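Local coordinates for succinylglutamate desuccinylase/aspartoacylase (Shewanella frigidimarina, PDB 3LWU), which binds a zinc ion and is probably a hydrolase of the succinylglutamate desuccinylase/aspartoacylase family, acting on ester bonds, at residues 77-82 / 276-281; 144-149 / 248-253; 159-164 / 170-175; 335-340 / 379-384. All blocks are in the same frame, centred on the assembly; numbering follows the deposited sequence.

Interaction 1. Residues 77-82 / 276-281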
loop_
_atom_site.group_PDB
_atom_site.type_symbol
_atom_site.label_atom_id
_atom_site.label_comp_id
_atom_site.label_asym_id
_atom_site.label_seq_id
_atom_site.Cartn_x
_atom_site.Cartn_y
_atom_site.Cartn_z
HETATM N N MSE A 77 33.625 3.030 7.841
HETATM C CA MSE A 77 34.004 3.808 9.004
HETATM C C MSE A 77 34.931 2.999 9.936
HETATM O O MSE A 77 35.912 3.537 10.454
HETATM C CB MSE A 77 32.771 4.308 9.733
HETATM C CG MSE A 77 32.024 5.371 8.922
HETATM SE SE MSE A 77 30.601 6.250 9.954
HETATM C CE MSE A 77 29.548 4.739 10.551
ATOM N N THR A 78 34.637 1.707 10.090
ATOM C CA THR A 78 35.473 0.770 10.879
ATOM C C THR A 78 36.890 0.767 10.319
ATOM O O THR A 78 37.846 0.857 11.077
ATOM C CB THR A 78 34.860 -0.645 10.874
ATOM O OG1 THR A 78 33.513 -0.553 11.361
ATOM C CG2 THR A 78 35.661 -1.658 11.724
ATOM N N LEU A 79 37.023 0.716 8.993
ATOM C CA LEU A 79 38.342 0.755 8.373
ATOM C C LEU A 79 38.980 2.106 8.605
ATOM O O LEU A 79 40.141 2.188 8.990
ATOM C CB LEU A 79 38.259 0.449 6.873
ATOM C CG LEU A 79 37.899 -1.011 6.490
ATOM C CD1 LEU A 79 37.571 -1.100 5.007
ATOM C CD2 LEU A 79 39.009 -2.018 6.889
ATOM N N LEU A 80 38.221 3.184 8.408
ATOM C CA LEU A 80 38.787 4.509 8.561
ATOM C C LEU A 80 39.355 4.806 9.965
ATOM O O LEU A 80 40.234 5.674 10.090
ATOM C CB LEU A 80 37.796 5.585 8.148
ATOM C CG LEU A 80 37.491 5.678 6.647
ATOM C CD1 LEU A 80 36.203 6.515 6.448
ATOM C CD2 LEU A 80 38.688 6.267 5.874
ATOM N N GLU A 81 38.897 4.097 10.996
ATOM C CA GLU A 81 39.475 4.273 12.328
ATOM C C GLU A 81 40.980 4.017 12.303
ATOM O O GLU A 81 41.681 4.590 13.096
ATOM C CB GLU A 81 38.840 3.333 13.391
ATOM C CG GLU A 81 37.320 3.431 13.577
ATOM C CD GLU A 81 36.791 4.828 13.911
ATOM O OE1 GLU A 81 37.561 5.712 14.348
ATOM O OE2 GLU A 81 35.561 5.035 13.728
ATOM N N GLY A 82 41.449 3.178 11.376
ATOM C CA GLY A 82 42.878 2.844 11.229
ATOM C C GLY A 82 43.657 3.464 10.068
ATOM O O GLY A 82 44.816 3.143 9.880
ATOM N N GLU A 276 34.019 -5.931 1.168
ATOM C CA GLU A 276 34.567 -5.917 -0.221
ATOM C C GLU A 276 34.307 -4.550 -0.861
ATOM O O GLU A 276 35.190 -3.929 -1.411
ATOM C CB GLU A 276 33.928 -7.004 -1.117
ATOM C CG GLU A 276 34.385 -8.439 -0.875
ATOM C CD GLU A 276 33.773 -9.475 -1.853
ATOM O OE1 GLU A 276 32.970 -9.124 -2.738
ATOM O OE2 GLU A 276 34.093 -10.671 -1.718
ATOM N N ASP A 277 33.059 -4.073 -0.764
ATOM C CA ASP A 277 32.658 -2.792 -1.371
ATOM C C ASP A 277 33.409 -1.627 -0.718
ATOM O O ASP A 277 33.899 -0.726 -1.418
ATOM C CB ASP A 277 31.134 -2.520 -1.238
ATOM C CG ASP A 277 30.260 -3.645 -1.802
ATOM O OD1 ASP A 277 30.622 -4.239 -2.848
ATOM O OD2 ASP A 277 29.176 -3.910 -1.215
ATOM N N ALA A 278 33.505 -1.658 0.614
ATOM C CA ALA A 278 34.242 -0.642 1.349
ATOM C C ALA A 278 35.716 -0.600 0.960
ATOM O O ALA A 278 36.265 0.452 0.835
ATOM C CB ALA A 278 34.091 -0.803 2.869
ATOM N N LYS A 279 36.363 -1.741 0.813
ATOM C CA LYS A 279 37.754 -1.774 0.336
ATOM C C LYS A 279 37.955 -1.138 -1.049
ATOM O O LYS A 279 38.967 -0.485 -1.289
ATOM C CB LYS A 279 38.276 -3.210 0.325
ATOM C CG LYS A 279 38.539 -3.820 1.748
ATOM C CD LYS A 279 38.887 -5.306 1.656
ATOM C CE LYS A 279 39.423 -5.866 2.953
ATOM N NZ LYS A 279 39.313 -7.361 2.996
ATOM N N GLY A 280 37.002 -1.331 -1.956
ATOM C CA GLY A 280 37.059 -0.691 -3.282
ATOM C C GLY A 280 36.899 0.818 -3.207
ATOM O O GLY A 280 37.639 1.562 -3.868
ATOM N N ILE A 281 35.954 1.275 -2.387
ATOM C CA ILE A 281 35.828 2.687 -2.093
ATOM C C ILE A 281 37.144 3.264 -1.554
ATOM O O ILE A 281 37.561 4.324 -1.978
ATOM C CB ILE A 281 34.646 3.016 -1.120
ATOM C CG1 ILE A 281 33.296 2.726 -1.805
ATOM C CG2 ILE A 281 34.729 4.488 -0.668
ATOM C CD1 ILE A 281 32.013 2.865 -0.865
#

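Interaction 2. Residues 144-149 / 248-253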
loop_
_atom_site.group_PDB
_atom_site.type_symbol
_atom_site.label_atom_id
_atom_site.label_comp_id
_atom_site.label_asym_id
_atom_site.label_seq_id
_atom_site.Cartn_x
_atom_site.Cartn_y
_atom_site.Cartn_z
ATOM N N SER A 144 41.360 28.042 -8.519
ATOM C CA SER A 144 40.925 27.614 -7.166
ATOM C C SER A 144 39.881 28.531 -6.574
ATOM O O SER A 144 38.976 28.070 -5.895
ATOM C CB SER A 144 42.091 27.527 -6.174
ATOM O OG SER A 144 42.910 26.415 -6.474
ATOM N N GLU A 145 40.047 29.834 -6.786
ATOM C CA GLU A 145 39.084 30.804 -6.256
ATOM C C GLU A 145 37.783 30.695 -7.000
ATOM O O GLU A 145 36.731 30.818 -6.407
ATOM C CB GLU A 145 39.611 32.247 -6.329
ATOM C CG GLU A 145 40.798 32.566 -5.377
ATOM C CD GLU A 145 40.538 32.178 -3.903
ATOM O OE1 GLU A 145 39.384 31.856 -3.545
ATOM O OE2 GLU A 145 41.493 32.195 -3.089
ATOM N N LEU A 146 37.859 30.462 -8.306
ATOM C CA LEU A 146 36.665 30.330 -9.114
ATOM C C LEU A 146 35.846 29.130 -8.635
ATOM O O LEU A 146 34.638 29.243 -8.449
ATOM C CB LEU A 146 37.032 30.141 -10.575
ATOM C CG LEU A 146 35.914 30.083 -11.610
ATOM C CD1 LEU A 146 35.398 31.473 -11.856
ATOM C CD2 LEU A 146 36.463 29.488 -12.911
ATOM N N PHE A 147 36.514 27.993 -8.443
ATOM C CA PHE A 147 35.855 26.805 -7.901
ATOM C C PHE A 147 35.223 27.072 -6.523
ATOM O O PHE A 147 34.075 26.645 -6.278
ATOM C CB PHE A 147 36.787 25.575 -7.857
ATOM C CG PHE A 147 37.451 25.229 -9.201
ATOM C CD1 PHE A 147 36.876 25.603 -10.422
ATOM C CD2 PHE A 147 38.657 24.512 -9.227
ATOM C CE1 PHE A 147 37.499 25.282 -11.636
ATOM C CE2 PHE A 147 39.282 24.186 -10.446
ATOM C CZ PHE A 147 38.695 24.574 -11.650
ATOM N N CYS A 148 35.923 27.793 -5.650
ATOM C CA CYS A 148 35.364 28.136 -4.337
ATOM C C CYS A 148 34.117 29.006 -4.447
ATOM O O CYS A 148 33.109 28.746 -3.778
ATOM C CB CYS A 148 36.395 28.847 -3.474
ATOM S SG CYS A 148 35.747 29.396 -1.888
ATOM N N ALA A 149 34.155 30.043 -5.293
ATOM C CA ALA A 149 32.955 30.884 -5.489
ATOM C C ALA A 149 31.772 30.079 -6.025
ATOM O O ALA A 149 30.637 30.197 -5.551
ATOM C CB ALA A 149 33.240 32.040 -6.412
ATOM N N GLN A 248 36.292 29.070 -23.805
ATOM C CA GLN A 248 36.980 30.368 -23.720
ATOM C C GLN A 248 38.477 30.173 -23.598
ATOM O O GLN A 248 39.188 31.072 -23.134
ATOM C CB GLN A 248 36.490 31.191 -22.520
ATOM C CG GLN A 248 34.975 31.285 -22.394
ATOM C CD GLN A 248 34.299 31.895 -23.619
ATOM O OE1 GLN A 248 33.463 31.250 -24.272
ATOM N NE2 GLN A 248 34.644 33.142 -23.927
ATOM N N GLY A 249 38.958 29.000 -24.004
ATOM C CA GLY A 249 40.387 28.705 -23.998
ATOM C C GLY A 249 40.962 28.481 -22.605
ATOM O O GLY A 249 42.182 28.476 -22.431
ATOM N N ARG A 250 40.097 28.296 -21.605
ATOM C CA ARG A 250 40.562 28.023 -20.235
ATOM C C ARG A 250 40.315 26.539 -19.898
ATOM O O ARG A 250 39.201 26.144 -19.536
ATOM C CB ARG A 250 39.872 28.958 -19.239
ATOM C CG ARG A 250 40.297 28.768 -17.789
ATOM C CD ARG A 250 39.798 29.946 -16.977
ATOM N NE ARG A 250 40.246 29.924 -15.587
ATOM C CZ ARG A 250 40.072 30.923 -14.715
ATOM N NH1 ARG A 250 39.451 32.037 -15.074
ATOM N NH2 ARG A 250 40.518 30.804 -13.468
ATOM N N GLU A 251 41.372 25.740 -20.055
ATOM C CA GLU A 251 41.308 24.296 -19.878
ATOM C C GLU A 251 41.659 23.899 -18.432
ATOM O O GLU A 251 42.644 24.359 -17.864
ATOM C CB GLU A 251 42.218 23.589 -20.893
ATOM N N PHE A 252 40.787 23.095 -17.834
ATOM C CA PHE A 252 41.054 22.377 -16.574
ATOM C C PHE A 252 40.102 21.185 -16.533
ATOM O O PHE A 252 39.126 21.137 -17.289
ATOM C CB PHE A 252 40.864 23.255 -15.316
ATOM C CG PHE A 252 39.559 24.015 -15.283
ATOM C CD1 PHE A 252 38.354 23.378 -14.935
ATOM C CD2 PHE A 252 39.534 25.378 -15.578
ATOM C CE1 PHE A 252 37.133 24.078 -14.903
ATOM C CE2 PHE A 252 38.324 26.091 -15.537
ATOM C CZ PHE A 252 37.111 25.428 -15.193
ATOM N N SER A 253 40.379 20.217 -15.672
ATOM C CA SER A 253 39.506 19.042 -15.599
ATOM C C SER A 253 38.361 19.276 -14.603
ATOM O O SER A 253 38.466 20.104 -13.686
ATOM C CB SER A 253 40.317 17.802 -15.237
ATOM O OG SER A 253 41.118 18.069 -14.109
#

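Interaction 3. Residues 159-164 / 170-175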
loop_
_atom_site.group_PDB
_atom_site.type_symbol
_atom_site.label_atom_id
_atom_site.label_comp_id
_atom_site.label_asym_id
_atom_site.label_seq_id
_atom_site.Cartn_x
_atom_site.Cartn_y
_atom_site.Cartn_z
ATOM N N GLN A 159 20.090 25.831 -0.599
ATOM C CA GLN A 159 19.486 26.232 0.681
ATOM C C GLN A 159 18.302 27.194 0.517
ATOM O O GLN A 159 17.325 27.109 1.273
ATOM C CB GLN A 159 20.537 26.854 1.599
ATOM C CG GLN A 159 21.455 25.809 2.228
ATOM C CD GLN A 159 22.744 26.380 2.816
ATOM O OE1 GLN A 159 23.136 27.523 2.549
ATOM N NE2 GLN A 159 23.422 25.560 3.608
ATOM N N ALA A 160 18.376 28.074 -0.478
ATOM C CA ALA A 160 17.304 29.024 -0.755
ATOM C C ALA A 160 15.989 28.328 -1.111
ATOM O O ALA A 160 14.928 28.858 -0.842
ATOM C CB ALA A 160 17.718 30.037 -1.905
ATOM N N ARG A 161 16.054 27.141 -1.715
ATOM C CA ARG A 161 14.840 26.402 -2.065
ATOM C C ARG A 161 14.025 26.066 -0.810
ATOM O O ARG A 161 12.809 25.853 -0.890
ATOM C CB ARG A 161 15.146 25.117 -2.859
ATOM C CG ARG A 161 15.605 25.292 -4.322
ATOM C CD ARG A 161 14.456 25.555 -5.314
ATOM N NE ARG A 161 13.503 24.432 -5.379
ATOM C CZ ARG A 161 12.213 24.526 -5.731
ATOM N NH1 ARG A 161 11.683 25.707 -6.043
ATOM N NH2 ARG A 161 11.431 23.424 -5.745
ATOM N N LEU A 162 14.681 26.020 0.348
ATOM C CA LEU A 162 13.995 25.666 1.589
ATOM C C LEU A 162 13.041 26.728 2.143
ATOM O O LEU A 162 12.288 26.448 3.072
ATOM C CB LEU A 162 15.002 25.285 2.679
ATOM C CG LEU A 162 15.818 24.016 2.460
ATOM C CD1 LEU A 162 16.869 23.835 3.579
ATOM C CD2 LEU A 162 14.894 22.815 2.408
ATOM N N THR A 163 13.060 27.932 1.599
ATOM C CA THR A 163 12.274 29.008 2.157
ATOM C C THR A 163 11.395 29.694 1.104
ATOM O O THR A 163 11.000 30.844 1.295
ATOM C CB THR A 163 13.202 30.058 2.841
ATOM O OG1 THR A 163 14.115 30.586 1.875
ATOM C CG2 THR A 163 14.003 29.420 4.014
ATOM N N HIS A 164 11.081 28.999 0.005
ATOM C CA HIS A 164 10.069 29.492 -0.952
ATOM C C HIS A 164 8.711 29.605 -0.208
ATOM O O HIS A 164 8.406 28.767 0.655
ATOM C CB HIS A 164 10.002 28.605 -2.230
ATOM C CG HIS A 164 10.903 29.080 -3.336
ATOM N ND1 HIS A 164 10.748 30.316 -3.948
ATOM C CD2 HIS A 164 11.995 28.514 -3.911
ATOM C CE1 HIS A 164 11.702 30.485 -4.851
ATOM N NE2 HIS A 164 12.474 29.407 -4.847
ATOM N N THR A 170 7.596 17.310 0.080
ATOM C CA THR A 170 8.307 16.531 1.106
ATOM C C THR A 170 9.592 15.985 0.487
ATOM O O THR A 170 10.676 16.116 1.046
ATOM C CB THR A 170 7.380 15.386 1.608
ATOM O OG1 THR A 170 6.174 15.975 2.108
ATOM C CG2 THR A 170 8.002 14.513 2.651
ATOM N N GLY A 171 9.469 15.423 -0.704
ATOM C CA GLY A 171 10.617 14.829 -1.420
ATOM C C GLY A 171 11.656 15.855 -1.854
ATOM O O GLY A 171 12.826 15.623 -1.717
ATOM N N HIS A 172 11.226 17.011 -2.324
ATOM C CA HIS A 172 12.173 18.086 -2.667
ATOM C C HIS A 172 12.915 18.593 -1.407
ATOM O O HIS A 172 14.110 18.937 -1.453
ATOM C CB HIS A 172 11.472 19.267 -3.382
ATOM C CG HIS A 172 11.171 19.038 -4.838
ATOM N ND1 HIS A 172 10.057 19.574 -5.463
ATOM C CD2 HIS A 172 11.870 18.397 -5.808
ATOM C CE1 HIS A 172 10.063 19.229 -6.741
ATOM N NE2 HIS A 172 11.153 18.519 -6.977
ATOM N N ARG A 173 12.223 18.682 -0.282
ATOM C CA ARG A 173 12.910 19.123 0.937
ATOM C C ARG A 173 13.996 18.140 1.379
ATOM O O ARG A 173 15.097 18.556 1.726
ATOM C CB ARG A 173 11.938 19.332 2.088
ATOM C CG ARG A 173 12.607 19.677 3.409
ATOM C CD ARG A 173 11.500 19.986 4.438
ATOM N NE ARG A 173 10.894 21.285 4.164
ATOM C CZ ARG A 173 11.443 22.454 4.468
ATOM N NH1 ARG A 173 12.613 22.552 5.084
ATOM N NH2 ARG A 173 10.801 23.537 4.171
ATOM N N LEU A 174 13.668 16.861 1.384
ATOM C CA LEU A 174 14.667 15.827 1.627
ATOM C C LEU A 174 15.882 16.006 0.675
ATOM O O LEU A 174 17.027 16.121 1.125
ATOM C CB LEU A 174 14.050 14.436 1.446
ATOM C CG LEU A 174 15.074 13.275 1.422
ATOM C CD1 LEU A 174 15.739 13.094 2.767
ATOM C CD2 LEU A 174 14.410 12.025 0.955
ATOM N N ALA A 175 15.598 16.075 -0.624
ATOM C CA ALA A 175 16.633 16.044 -1.653
ATOM C C ALA A 175 17.537 17.263 -1.507
ATOM O O ALA A 175 18.761 17.118 -1.497
ATOM C CB ALA A 175 16.009 15.945 -3.025
#

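Interaction 4. Residues 335-340 / 379-384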
loop_
_atom_site.group_PDB
_atom_site.type_symbol
_atom_site.label_atom_id
_atom_site.label_comp_id
_atom_site.label_asym_id
_atom_site.label_seq_id
_atom_site.Cartn_x
_atom_site.Cartn_y
_atom_site.Cartn_z
ATOM N N LYS A 335 19.973 -17.813 -25.664
ATOM C CA LYS A 335 19.844 -18.517 -24.372
ATOM C C LYS A 335 18.715 -17.913 -23.525
ATOM O O LYS A 335 18.509 -16.701 -23.547
ATOM C CB LYS A 335 21.168 -18.492 -23.596
ATOM C CG LYS A 335 22.317 -19.314 -24.255
ATOM C CD LYS A 335 22.098 -20.830 -24.053
ATOM C CE LYS A 335 22.831 -21.741 -25.096
ATOM N NZ LYS A 335 24.069 -22.376 -24.520
ATOM N N PRO A 336 17.990 -18.755 -22.749
ATOM C CA PRO A 336 16.785 -18.243 -22.102
ATOM C C PRO A 336 17.051 -17.172 -21.032
ATOM O O PRO A 336 17.963 -17.285 -20.215
ATOM C CB PRO A 336 16.138 -19.510 -21.495
ATOM C CG PRO A 336 17.268 -20.407 -21.176
ATOM C CD PRO A 336 18.263 -20.156 -22.362
ATOM N N LEU A 337 16.286 -16.104 -21.105
ATOM C CA LEU A 337 16.292 -15.069 -20.109
ATOM C C LEU A 337 15.303 -15.430 -18.988
ATOM O O LEU A 337 15.675 -15.467 -17.829
ATOM C CB LEU A 337 15.881 -13.745 -20.745
ATOM C CG LEU A 337 15.959 -12.519 -19.852
ATOM C CD1 LEU A 337 17.443 -12.030 -19.743
ATOM C CD2 LEU A 337 15.034 -11.424 -20.432
ATOM N N VAL A 338 14.045 -15.667 -19.360
ATOM C CA VAL A 338 13.016 -16.163 -18.418
ATOM C C VAL A 338 12.202 -17.292 -19.047
ATOM O O VAL A 338 12.185 -17.456 -20.279
ATOM C CB VAL A 338 12.019 -15.067 -17.999
ATOM C CG1 VAL A 338 12.740 -13.912 -17.364
ATOM C CG2 VAL A 338 11.158 -14.627 -19.153
ATOM N N ASN A 339 11.563 -18.086 -18.200
ATOM C CA ASN A 339 10.440 -18.908 -18.610
ATOM C C ASN A 339 9.172 -18.306 -18.021
ATOM O O ASN A 339 9.150 -17.900 -16.876
ATOM C CB ASN A 339 10.641 -20.352 -18.162
ATOM C CG ASN A 339 11.942 -20.956 -18.715
ATOM O OD1 ASN A 339 12.228 -20.807 -19.880
ATOM N ND2 ASN A 339 12.708 -21.635 -17.879
ATOM N N ILE A 340 8.119 -18.231 -18.813
ATOM C CA ILE A 340 6.823 -17.794 -18.320
ATOM C C ILE A 340 5.904 -18.991 -18.181
ATOM O O ILE A 340 5.696 -19.733 -19.134
ATOM C CB ILE A 340 6.182 -16.798 -19.297
ATOM C CG1 ILE A 340 7.162 -15.659 -19.621
ATOM C CG2 ILE A 340 4.881 -16.252 -18.722
ATOM C CD1 ILE A 340 6.563 -14.580 -20.553
ATOM N N TYR A 379 13.890 -7.557 -16.697
ATOM C CA TYR A 379 15.315 -7.351 -16.538
ATOM C C TYR A 379 15.770 -6.004 -17.092
ATOM O O TYR A 379 15.153 -5.418 -18.002
ATOM C CB TYR A 379 16.139 -8.388 -17.323
ATOM C CG TYR A 379 16.392 -9.746 -16.698
ATOM C CD1 TYR A 379 15.450 -10.780 -16.819
ATOM C CD2 TYR A 379 17.625 -10.051 -16.097
ATOM C CE1 TYR A 379 15.694 -12.040 -16.288
ATOM C CE2 TYR A 379 17.869 -11.321 -15.544
ATOM C CZ TYR A 379 16.896 -12.316 -15.652
ATOM O OH TYR A 379 17.111 -13.597 -15.165
ATOM N N LYS A 380 16.924 -5.572 -16.605
ATOM C CA LYS A 380 17.752 -4.610 -17.331
ATOM C C LYS A 380 19.035 -5.311 -17.729
ATOM O O LYS A 380 19.647 -6.006 -16.896
ATOM C CB LYS A 380 18.068 -3.395 -16.491
ATOM C CG LYS A 380 16.890 -2.491 -16.152
ATOM C CD LYS A 380 17.472 -1.123 -16.075
ATOM C CE LYS A 380 16.812 -0.143 -15.183
ATOM N NZ LYS A 380 17.744 1.041 -15.337
ATOM N N VAL A 381 19.424 -5.153 -18.991
ATOM C CA VAL A 381 20.553 -5.844 -19.535
ATOM C C VAL A 381 21.479 -4.849 -20.276
ATOM O O VAL A 381 21.017 -3.886 -20.888
ATOM C CB VAL A 381 20.108 -6.973 -20.496
ATOM C CG1 VAL A 381 19.088 -7.937 -19.806
ATOM C CG2 VAL A 381 19.561 -6.389 -21.805
HETATM N N MSE A 382 22.777 -5.080 -20.187
HETATM C CA MSE A 382 23.740 -4.282 -20.913
HETATM C C MSE A 382 23.997 -4.958 -22.252
HETATM O O MSE A 382 24.106 -6.198 -22.330
HETATM C CB MSE A 382 25.061 -4.188 -20.156
HETATM C CG MSE A 382 25.004 -3.475 -18.851
HETATM SE SE MSE A 382 26.793 -3.479 -18.126
HETATM C CE MSE A 382 26.581 -2.152 -16.756
ATOM N N THR A 383 24.109 -4.146 -23.286
ATOM C CA THR A 383 24.462 -4.632 -24.613
ATOM C C THR A 383 25.717 -3.860 -25.070
ATOM O O THR A 383 26.069 -2.841 -24.486
ATOM C CB THR A 383 23.280 -4.432 -25.624
ATOM O OG1 THR A 383 22.982 -3.040 -25.740
ATOM C CG2 THR A 383 22.017 -5.137 -25.141
ATOM N N ASN A 384 26.389 -4.353 -26.105
ATOM C CA ASN A 384 27.604 -3.709 -26.601
ATOM C C ASN A 384 28.600 -3.460 -25.450
ATOM O O ASN A 384 29.120 -2.355 -25.279
ATOM C CB ASN A 384 27.238 -2.422 -27.352
ATOM C CG ASN A 384 26.410 -2.708 -28.607
ATOM O OD1 ASN A 384 26.662 -3.675 -29.305
ATOM N ND2 ASN A 384 25.434 -1.881 -28.882
#

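Interaction 1. Residues 77-82 / 276-281
Leu79, on the last turns of helix 68-80, reaches one methyl group across to Ala278 and Lys279 of helix 271-287. Its CB points at the other helix but stays short of it, 5.9 Å from Ala278 CB. CG, turned anti to the carbonyl carbon (chi1 -70°), carries the side chain further over the gap and still lies 5.3 Å from Ala278 CB. At this branch the two methyls part. CD1 continues the extended path (chi2 168°) and makes the contact itself, 4.1 Å from Ala278 CB, an apolar meeting of two methyl groups. The same CD1 lies 4.4 Å from Lys279 CG, so the first part of the lysine chain borders the methyl on one side. CD2 forks off and comes no nearer than 5.5 Å to Lys279 CG. Lys279 is stretched out to NZ, and its aliphatic stem rather than its ammonium group takes part. The small CB of Ala278 lets a single leucine branch approach this helix. The touch is light, burying only 93 Å² between the two segments, and is purely apolar, van der Waals contact between aliphatic carbons. Helices 68-80 and 271-287 join here within the catalytic domain: Leu79 also packs on Leu275 and Leu282, while Ile281 reaches back to Val72 and Leu76. Ile281 also meets Leu261 of strand 257-263, and the selenomethionine Met77 and Leu80 lie on Phe46 of strand 38-46.

Interaction 2. Residues 144-149 / 248-253
Leu146 and Phe147, neighbours on helix 143-160, each meet a flat group from the loop that follows helix 230-247. Leu146 comes first: its CD2 sits over the centre of one face of the Arg250 guanidinium, 4.3 Å from Arg250 CZ. That guanidinium is held by oxygens near the start of the helix, with NH2 bonded to Asn143 OD1 and Leu141 O and NH1 to Gln139 O. Next in sequence, Phe147 presents the CE1-CZ edge of its ring to a face of Phe252. The rings form a T-shaped pair, centroids 4.8 Å apart and planes at 73°; Phe147 CZ comes within 3.5 Å of Phe252 CD1, offset toward the rim. Phe252 CG sits between its backbone N and carbonyl carbon (chi1 49°), which turns the ring face toward the helix. Replacing Phe252 with an alanine would probably leave the Phe147 edge without a face to rest on and open a gap beside Thr242 and Ala245. Before Arg250, Gly249 closes helix 230-247 in a Schellman motif. The chemistry thus divides: polar bonds fix the plane of Arg250, leaving its face for a methyl, while the weakly positive edge hydrogens of Phe147 point into the pi cloud of Phe252.

Interaction 3. Residues 159-164 / 170-175
This is a surface contact between the end region of helix 143-160 and the opening turns of helix 170-182, joined by a short connection, and Leu162 and Arg173 carry most of it. The two side chains meet at about a right angle. Leu162 CD2 lies over one face of the guanidinium, 3.5 Å from Arg173 NH1, and also touches the stem at Arg173 CG, 4.0 Å away. Arg173 leaves its helix with CG opposite the backbone N and then bends at chi3 (-73°), which folds the guanidinium over the leucine. There NH2 gives Leu162 O a weak hydrogen bond of 3.4 Å, bent to 137° at the hydrogen. With an alanine in place of Arg173, the Leu162 carbonyl would probably lose this donor and the leucine methyl its flat cover. Arg173 also packs on Gln374 of the third subunit, and Thr170 OG1 is hydrogen-bonded to the backbone O of that Gln374. One residue earlier in each segment, Arg161 NH2 approaches His172 ND1 to 4.1 Å without bonding, the guanidinium and ring planes 79° apart; the His172 side chain is also about 4 Å from a sulfate ion, probably from the crystallisation liquor. Further along helix 170-182, Val176 receives both Arg161 and Leu162, and Asn177 touches Leu162.

Interaction 4. Residues 335-340 / 379-384
Leu337 drops its forked end onto the flat ring of Tyr379. CD1 is the bump that finds the middle of the ring: it stands 3.8 Å from the centroid and only 11° off the normal, a CH-pi contact over one face. Nearer the rim, Leu337 CG sits 3.5 Å from Tyr379 CD1, and CD2 flanks the same ring atom at 3.7 Å. The leucine holds CG opposite its own backbone N (chi1 -175°), which lays the branch over the ring. Val338 fills a different hollow, its CG1 in the ring plane at the edge, 3.7 Å from Tyr379 CE1, so that face and edge are packed by consecutive residues. The chain turns a corner at Leu337, consistent with both residues reaching one ring: Leu337 and Val338 together face Ile355 in a classic beta bulge within the antiparallel sheet containing strands 319-323, 336-341 and 352-356. Tyr379 comes from strand 377-382, paired with strands 310-314 and 362-366, and slides past both residues in the opposite direction. Its OH is hydrogen-bonded to Ala325 O, fixing the far end of the ring. Beside the ring, Val381 CG1 meets Leu337 CD1 more loosely, at 4.4 Å, and Val381 also packs on Phe166 of the third subunit.

Interactions 1, 2 and 3 all lie in the catalytic domain and nest along the chain: interaction 1 spans interaction 2, which in turn spans interaction 3. Interaction 4 follows in series, among later strands. Helix 143-160 links two of the contacts, with interaction 2 near its start and interaction 3 at its far end, centres 29 Å apart. Interaction 1 lies 32 Å from each of these, centre to centre, between helices 68-80 and 271-287. The centre of interaction 4 is about 44 Å from that of interaction 2 and 39 Å from that of interaction 3, across the chain's centre. None touches another or the zinc site; they fasten separate parts, 3 and 4 bordering the third subunit, 1 the second.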